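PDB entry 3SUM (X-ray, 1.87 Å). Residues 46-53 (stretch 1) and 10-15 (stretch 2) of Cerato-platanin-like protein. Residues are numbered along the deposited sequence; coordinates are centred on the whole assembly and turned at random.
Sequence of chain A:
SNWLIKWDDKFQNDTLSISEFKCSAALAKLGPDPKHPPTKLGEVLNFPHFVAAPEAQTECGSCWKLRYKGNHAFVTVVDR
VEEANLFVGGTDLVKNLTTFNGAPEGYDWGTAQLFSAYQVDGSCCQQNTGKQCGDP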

# COMPACT_ATOMS: atom_id res chain seq x y z
N ASN A 46 7.23 -5.50 -1.66
CA ASN A 46 6.42 -5.02 -0.56
C ASN A 46 5.04 -5.62 -0.42
O ASN A 46 4.27 -5.15 0.40
CB ASN A 46 6.26 -3.44 -0.62
CG ASN A 46 6.01 -2.83 0.73
OD1 ASN A 46 6.51 -3.36 1.79
ND2 ASN A 46 5.23 -1.74 0.75
N PHE A 47 4.73 -6.67 -1.16
CA PHE A 47 3.52 -7.36 -1.03
C PHE A 47 3.54 -7.94 0.40
O PHE A 47 4.54 -8.49 0.79
CB PHE A 47 3.51 -8.57 -2.02
CG PHE A 47 2.31 -9.50 -1.81
CD1 PHE A 47 1.08 -9.20 -2.36
CD2 PHE A 47 2.41 -10.58 -0.95
CE1 PHE A 47 -0.02 -10.04 -2.17
CE2 PHE A 47 1.36 -11.40 -0.74
CZ PHE A 47 0.13 -11.16 -1.33
N PRO A 48 2.46 -7.84 1.14
CA PRO A 48 1.15 -7.34 0.73
C PRO A 48 0.82 -6.02 1.43
O PRO A 48 -0.33 -5.78 1.83
CB PRO A 48 0.25 -8.46 1.19
CG PRO A 48 0.83 -8.81 2.62
CD PRO A 48 2.36 -8.64 2.41
N HIS A 49 1.80 -5.13 1.54
CA HIS A 49 1.52 -3.84 2.14
C HIS A 49 1.17 -2.91 1.01
O HIS A 49 1.94 -2.03 0.71
CB HIS A 49 2.79 -3.39 2.88
CG HIS A 49 2.79 -3.93 4.27
ND1 HIS A 49 3.38 -3.30 5.35
CD2 HIS A 49 2.13 -5.01 4.78
CE1 HIS A 49 3.12 -3.98 6.46
NE2 HIS A 49 2.38 -5.03 6.14
N PHE A 50 0.02 -3.19 0.41
CA PHE A 50 -0.38 -2.58 -0.84
C PHE A 50 -1.69 -1.84 -0.66
O PHE A 50 -2.54 -2.27 0.06
CB PHE A 50 -0.61 -3.67 -1.88
CG PHE A 50 0.64 -4.25 -2.46
CD1 PHE A 50 1.86 -3.63 -2.25
CD2 PHE A 50 0.58 -5.41 -3.21
CE1 PHE A 50 3.05 -4.19 -2.82
CE2 PHE A 50 1.73 -5.97 -3.80
CZ PHE A 50 2.96 -5.33 -3.61
N VAL A 51 -1.86 -0.74 -1.42
CA VAL A 51 -3.05 0.01 -1.31
C VAL A 51 -3.47 0.47 -2.70
O VAL A 51 -2.66 0.59 -3.61
CB VAL A 51 -2.91 1.32 -0.45
CG1 VAL A 51 -2.67 1.01 1.08
CG2 VAL A 51 -1.75 2.18 -0.98
N ALA A 52 -4.77 0.66 -2.84
CA ALA A 52 -5.28 1.49 -3.95
C ALA A 52 -5.35 2.87 -3.43
O ALA A 52 -5.66 3.08 -2.28
CB ALA A 52 -6.70 1.01 -4.34
N ALA A 53 -5.15 3.87 -4.29
CA ALA A 53 -5.20 5.24 -3.83
C ALA A 53 -5.51 6.07 -5.05
O ALA A 53 -5.43 5.56 -6.21
CB ALA A 53 -3.85 5.63 -3.20
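Stretch 2, residues 10-15: KFQNDT

How does the second stretch lie on the first? Lys10 and Phe11 belong to a 3-10 segment that begins earlier in the chain, and the residues from Asn13 on follow as loop, held at the turn by a backbone hydrogen bond from Asn13 N to Lys10 O (3.1 Å). The two stretches run in opposing order: Phe11 lies beside Phe50, with their CA atoms 5.7 Å apart, while Gln12 lies beside Pro48, CA to CA 5.0 Å, and Asp14 reaches Phe47. No direct hydrogen bond crosses between them, so the contact rests on packing and one bridging water.

Where does Phe11 put its ring, and what meets it? Its CA-to-CB bond points toward the first stretch, and chi1 of -55° (m) with chi2 of -63° lays the ring along the strand containing Phe50 and Ala52. Ala52 N sits over one face of the ring, and the small Ala52 side chain approaches its tip, CB to Phe11 CZ at 3.5 Å. Nearer the root of the side chain, Phe11 CB lies 3.7 Å from Phe50 O and 4.2 Å from Phe50 CB. Phe50 also starts toward its neighbour, but with chi1 at -77° (m) its end leads away, so the two side chains come closest at their CB atoms rather than ring on ring. Val51, between Phe50 and Ala52, points away, whereas both of those neighbours point toward the second stretch, the alternation usual in a strand.

How does Phe47 reach a partner when its CA-to-CB bond points sideways? The t rotamer, chi1 172°, with chi2 at 82°, carries the end of the ring nearer to the second stretch. There Phe47 CZ comes within 3.5 Å of Gln12 O, which lies at the ring edge near its plane, and within 3.5 Å of Asp14 CB. The aliphatic root of Asp14 is what meets the ring; its p rotamer (chi1 50°) sets where the carboxylate lies, not where CB lies.

What joins Pro48 to Gln12? A cis peptide bond precedes Pro48, whose CB points toward the second stretch and packs 3.7 Å from Gln12 CB. Gln12 leaves its backbone sideways, and its p, t conformation (chi1 60°, chi2 -179°) extends the chain to place the amide oxygen within reach of a water. That water donates to Gln12 OE1 at 2.7 Å and to Pro48 O at 2.9 Å, linking side chain to backbone. Phe11 O fares differently: it is buried by the contact, 3.9 Å from Pro48 O, and finds no hydrogen-bonding partner in the model.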

# COMPACT_ATOMS: atom_id res chain seq x y z
N LYS A 10 -8.50 -7.97 -2.02
CA LYS A 10 -7.81 -7.89 -3.31
C LYS A 10 -6.31 -7.63 -3.16
O LYS A 10 -5.47 -8.18 -3.86
CB LYS A 10 -8.40 -6.71 -4.17
CG LYS A 10 -7.74 -6.64 -5.53
CD LYS A 10 -8.44 -5.51 -6.40
CE LYS A 10 -7.88 -5.40 -7.83
NZ LYS A 10 -8.36 -4.13 -8.64
N PHE A 11 -5.96 -6.70 -2.28
CA PHE A 11 -4.57 -6.23 -2.18
C PHE A 11 -3.67 -7.17 -1.39
O PHE A 11 -2.49 -6.89 -1.22
CB PHE A 11 -4.63 -4.83 -1.62
CG PHE A 11 -5.50 -3.99 -2.48
CD1 PHE A 11 -5.15 -3.77 -3.81
CD2 PHE A 11 -6.70 -3.48 -1.99
CE1 PHE A 11 -6.02 -3.02 -4.68
CE2 PHE A 11 -7.56 -2.74 -2.81
CZ PHE A 11 -7.21 -2.49 -4.17
N GLN A 12 -4.21 -8.28 -0.94
CA GLN A 12 -3.28 -9.30 -0.43
C GLN A 12 -3.54 -10.62 -1.11
O GLN A 12 -3.20 -11.71 -0.57
CB GLN A 12 -3.34 -9.43 1.10
CG GLN A 12 -4.65 -9.81 1.68
CD GLN A 12 -4.56 -9.88 3.15
OE1 GLN A 12 -3.96 -9.01 3.78
NE2 GLN A 12 -5.09 -10.98 3.74
N ASN A 13 -4.13 -10.51 -2.29
CA ASN A 13 -4.35 -11.71 -3.11
C ASN A 13 -3.19 -11.92 -4.02
O ASN A 13 -3.15 -11.37 -5.12
CB ASN A 13 -5.66 -11.58 -3.88
CG ASN A 13 -6.04 -12.89 -4.60
OD1 ASN A 13 -5.19 -13.78 -4.82
ND2 ASN A 13 -7.32 -13.02 -4.96
N ASP A 14 -2.25 -12.78 -3.57
CA ASP A 14 -0.99 -12.99 -4.23
C ASP A 14 -1.23 -13.54 -5.62
O ASP A 14 -0.38 -13.34 -6.50
CB ASP A 14 -0.10 -13.94 -3.45
CG ASP A 14 -0.81 -15.20 -3.05
OD1 ASP A 14 -0.55 -16.23 -3.68
OD2 ASP A 14 -1.66 -15.15 -2.13
N THR A 15 -2.40 -14.13 -5.84
CA THR A 15 -2.61 -14.88 -7.10
C THR A 15 -3.08 -14.05 -8.23
O THR A 15 -3.09 -14.51 -9.41
CB THR A 15 -3.59 -16.04 -6.93
OG1 THR A 15 -4.95 -15.53 -6.80
CG2 THR A 15 -3.20 -16.83 -5.69
O HOH W 1 -2.29 -6.85 3.68